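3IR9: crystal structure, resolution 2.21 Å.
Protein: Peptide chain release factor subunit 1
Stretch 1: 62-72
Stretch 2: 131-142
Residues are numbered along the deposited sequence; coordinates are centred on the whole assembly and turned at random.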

# COMPACT_ATOMS: atom_id res chain seq x y z
N SER A 62 23.83 9.44 -22.26
CA SER A 62 23.29 10.76 -22.61
C SER A 62 22.15 11.22 -21.71
O SER A 62 21.66 12.35 -21.84
N VAL A 63 21.71 10.36 -20.80
CA VAL A 63 20.55 10.67 -19.97
C VAL A 63 20.93 11.39 -18.68
O VAL A 63 21.63 10.85 -17.82
N ASP A 64 20.47 12.63 -18.56
CA ASP A 64 20.67 13.42 -17.35
C ASP A 64 19.68 12.99 -16.28
O ASP A 64 20.08 12.72 -15.14
N VAL A 65 18.40 12.93 -16.65
CA VAL A 65 17.32 12.52 -15.74
C VAL A 65 16.45 11.42 -16.35
O VAL A 65 15.96 11.56 -17.47
N LEU A 66 16.24 10.34 -15.60
CA LEU A 66 15.43 9.21 -16.07
C LEU A 66 14.08 9.14 -15.35
O LEU A 66 14.03 9.19 -14.12
N LEU A 67 13.00 9.03 -16.12
CA LEU A 67 11.66 8.97 -15.53
C LEU A 67 10.95 7.64 -15.80
O LEU A 67 10.79 7.22 -16.95
N LEU A 68 10.52 6.98 -14.73
CA LEU A 68 9.83 5.69 -14.80
C LEU A 68 8.52 5.74 -13.99
O LEU A 68 8.52 6.21 -12.85
N SER A 69 7.42 5.28 -14.57
CA SER A 69 6.15 5.27 -13.85
C SER A 69 6.15 4.19 -12.78
O SER A 69 6.84 3.17 -12.90
N GLU A 70 5.38 4.41 -11.72
CA GLU A 70 5.28 3.45 -10.63
C GLU A 70 4.39 2.28 -11.07
O GLU A 70 4.05 1.41 -10.27
N ASP A 71 4.04 2.26 -12.35
CA ASP A 71 3.11 1.27 -12.88
C ASP A 71 3.69 0.34 -13.94
O ASP A 71 2.98 -0.53 -14.46
N LEU A 72 4.96 0.53 -14.26
CA LEU A 72 5.63 -0.27 -15.28
C LEU A 72 5.55 -1.75 -14.98
O LEU A 72 6.25 -2.25 -14.10
N LYS A 131 24.95 3.57 -14.09
CA LYS A 131 26.16 3.51 -14.91
C LYS A 131 26.62 4.89 -15.39
O LYS A 131 27.76 5.29 -15.13
N SER A 132 25.73 5.63 -16.05
CA SER A 132 26.09 6.92 -16.65
C SER A 132 25.87 8.11 -15.72
O SER A 132 25.87 9.26 -16.17
N ASN A 133 25.69 7.85 -14.43
CA ASN A 133 25.44 8.90 -13.45
C ASN A 133 24.12 9.64 -13.66
O ASN A 133 23.89 10.69 -13.05
N ALA A 134 23.27 9.09 -14.52
CA ALA A 134 21.93 9.63 -14.70
C ALA A 134 21.22 9.64 -13.35
O ALA A 134 21.44 8.76 -12.51
N LYS A 135 20.38 10.65 -13.14
CA LYS A 135 19.54 10.72 -11.95
C LYS A 135 18.26 9.89 -12.15
O LYS A 135 17.59 10.00 -13.18
N VAL A 136 17.93 9.07 -11.15
CA VAL A 136 16.78 8.17 -11.26
C VAL A 136 15.57 8.65 -10.43
O VAL A 136 15.63 8.69 -9.20
N VAL A 137 14.49 9.00 -11.13
CA VAL A 137 13.25 9.47 -10.51
C VAL A 137 12.07 8.55 -10.81
O VAL A 137 11.89 8.11 -11.95
N PHE A 138 11.25 8.27 -9.79
CA PHE A 138 10.06 7.45 -9.97
C PHE A 138 8.80 8.30 -9.92
O PHE A 138 8.80 9.37 -9.32
N VAL A 139 7.73 7.83 -10.55
CA VAL A 139 6.52 8.62 -10.64
C VAL A 139 5.26 7.80 -10.37
O VAL A 139 4.82 7.03 -11.23
N SER A 140 4.69 7.97 -9.18
CA SER A 140 3.46 7.28 -8.83
C SER A 140 2.39 7.63 -9.84
O SER A 140 2.40 8.72 -10.43
N THR A 141 1.46 6.71 -10.04
CA THR A 141 0.37 6.89 -10.98
C THR A 141 -0.79 7.60 -10.31
O THR A 141 -1.92 7.10 -10.31
N ASP A 142 -0.52 8.76 -9.73
CA ASP A 142 -1.56 9.48 -9.00
C ASP A 142 -1.88 10.84 -9.63
O ASP A 142 -2.91 10.99 -10.29

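Parallel β-strands illustrate a general rule: the backbone supplies the directional bonds, and side chains sort alternately onto the two faces of the sheet. In release factor subunit 1, residues 66-69 and 135-139 run side by side in this way, and the strongest polar links between them are main-chain ones. Each strand reaches across in the staggered parallel pattern: Glu 70 N donates to Val 139 O (2.7 Å), Leu 66 N to Lys 135 O (2.8 Å), Lys 135 N to Asp 64 O (2.9 Å), Val 139 N to Leu 68 O (2.9 Å) and Val 137 N to Leu 66 O (3.0 Å). The bond from Leu 68 N to Val 137 O is weak, at 3.3 Å.

Side chains add little polar bonding. The long salt bridge from Asp 64 OD1 to Lys 135 NZ spans 4.0 Å; although the CA-to-CB bond of Asp 64 (chi1 t) points away, its carboxylate comes nearer, and Lys 135 (chi1 m, chi2 t, chi3 -103°, chi4 m) bends beyond its CG, with NZ at the far end of this long contact.

Packing follows the register. Val 65, Leu 67 and Ser 69 share one face with Lys 135, Val 137 and Val 139. Here Val 65 and Val 137, both t, meet diagonally rather than within a bridged pair, CG1 of Val 65 lying 4.4 Å from CG2 of Val 137. The other face carries Leu 66 and Leu 68 beside Val 136 and Phe 138. Leu 66 (t, p) brings CD2 to 4.5 Å from CG1 of Val 136 (t), while Leu 68 (m, t) places CD1 4.2 Å from CE1 of Phe 138 (m), approaching the ring obliquely.

Before the paired strands, Val 63 (t) sets CG1 3.7 Å from CB of Ala 134, a small side chain closely fitted against its neighbour. Beyond them, the CA-to-CB bond of Glu 70 (t, t) points toward the second stretch, and its OE1 lies 3.1 Å from CB of Ser 140 (p).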

# COMPACT_ATOMS: atom_id res chain seq x y z
CB SER A 62 22.84 10.79 -24.08
OG SER A 62 21.69 9.98 -24.29
CB VAL A 63 19.70 9.41 -19.67
CG1 VAL A 63 18.80 9.63 -18.46
CG2 VAL A 63 18.89 9.04 -20.91
CB ASP A 64 20.51 14.91 -17.64
CG ASP A 64 20.87 15.77 -16.45
OD1 ASP A 64 21.68 15.31 -15.61
OD2 ASP A 64 20.36 16.90 -16.36
CB VAL A 65 16.40 13.71 -15.37
CG1 VAL A 65 15.31 13.25 -14.42
CG2 VAL A 65 17.20 14.85 -14.76
CB LEU A 66 16.18 7.90 -15.88
CG LEU A 66 15.44 6.60 -16.19
CD1 LEU A 66 15.03 6.50 -17.66
CD2 LEU A 66 16.30 5.41 -15.77
CB LEU A 67 10.80 10.15 -16.01
CG LEU A 67 11.35 11.55 -15.69
CD1 LEU A 67 12.12 12.12 -16.87
CD2 LEU A 67 10.22 12.49 -15.29
CB LEU A 68 10.74 4.57 -14.26
CG LEU A 68 12.21 4.56 -14.69
CD1 LEU A 68 12.99 3.43 -14.04
CD2 LEU A 68 12.34 4.48 -16.21
CB SER A 69 4.96 5.06 -14.79
OG SER A 69 3.72 5.28 -14.13
CB GLU A 70 4.69 4.14 -9.40
CG GLU A 70 4.99 3.49 -8.05
CD GLU A 70 4.52 4.35 -6.88
OE1 GLU A 70 5.03 5.48 -6.72
OE2 GLU A 70 3.63 3.91 -6.12
CB ASP A 71 1.88 1.97 -13.44
CG ASP A 71 0.99 2.51 -12.36
OD1 ASP A 71 1.39 2.44 -11.18
OD2 ASP A 71 -0.11 3.00 -12.70
CB LEU A 72 7.10 0.12 -15.39
CG LEU A 72 7.42 1.56 -15.77
CD1 LEU A 72 8.90 1.79 -15.58
CD2 LEU A 72 7.00 1.83 -17.21
CB LYS A 131 25.94 2.54 -16.08
CG LYS A 131 26.38 3.03 -17.46
CD LYS A 131 25.70 2.21 -18.55
CE LYS A 131 25.58 2.97 -19.87
NZ LYS A 131 26.83 2.93 -20.67
CB SER A 132 25.35 7.13 -17.99
OG SER A 132 23.96 7.38 -17.82
CB ASN A 133 26.58 9.91 -13.43
CG ASN A 133 27.41 9.81 -12.17
OD1 ASN A 133 27.88 10.82 -11.65
ND2 ASN A 133 27.58 8.60 -11.67
CB ALA A 134 21.15 8.80 -15.72
CB LYS A 135 19.21 12.19 -11.61
CG LYS A 135 20.38 12.99 -11.04
CD LYS A 135 20.00 14.44 -10.72
CE LYS A 135 20.51 15.41 -11.77
NZ LYS A 135 21.98 15.63 -11.67
CB VAL A 136 17.15 6.73 -10.82
CG1 VAL A 136 16.10 5.74 -11.32
CG2 VAL A 136 18.53 6.35 -11.35
CB VAL A 137 12.88 10.88 -11.01
CG1 VAL A 137 11.44 11.22 -10.61
CG2 VAL A 137 13.85 11.92 -10.47
CB PHE A 138 10.01 6.34 -8.92
CG PHE A 138 11.16 5.38 -9.00
CD1 PHE A 138 11.11 4.29 -9.85
CD2 PHE A 138 12.30 5.58 -8.23
CE1 PHE A 138 12.18 3.40 -9.93
CE2 PHE A 138 13.37 4.69 -8.30
CZ PHE A 138 13.31 3.60 -9.15
CB VAL A 139 6.39 9.32 -12.01
CG1 VAL A 139 5.09 10.05 -12.10
CG2 VAL A 139 7.55 10.28 -12.23
CB SER A 140 2.99 7.67 -7.43
OG SER A 140 2.24 8.87 -7.48
CB THR A 141 -0.11 5.54 -11.48
OG1 THR A 141 -1.23 5.72 -12.36
CG2 THR A 141 -0.54 4.67 -10.29
CB ASP A 142 -1.17 9.64 -7.52
CG ASP A 142 -0.91 8.30 -6.84
OD1 ASP A 142 -1.11 7.25 -7.48
OD2 ASP A 142 -0.49 8.30 -5.66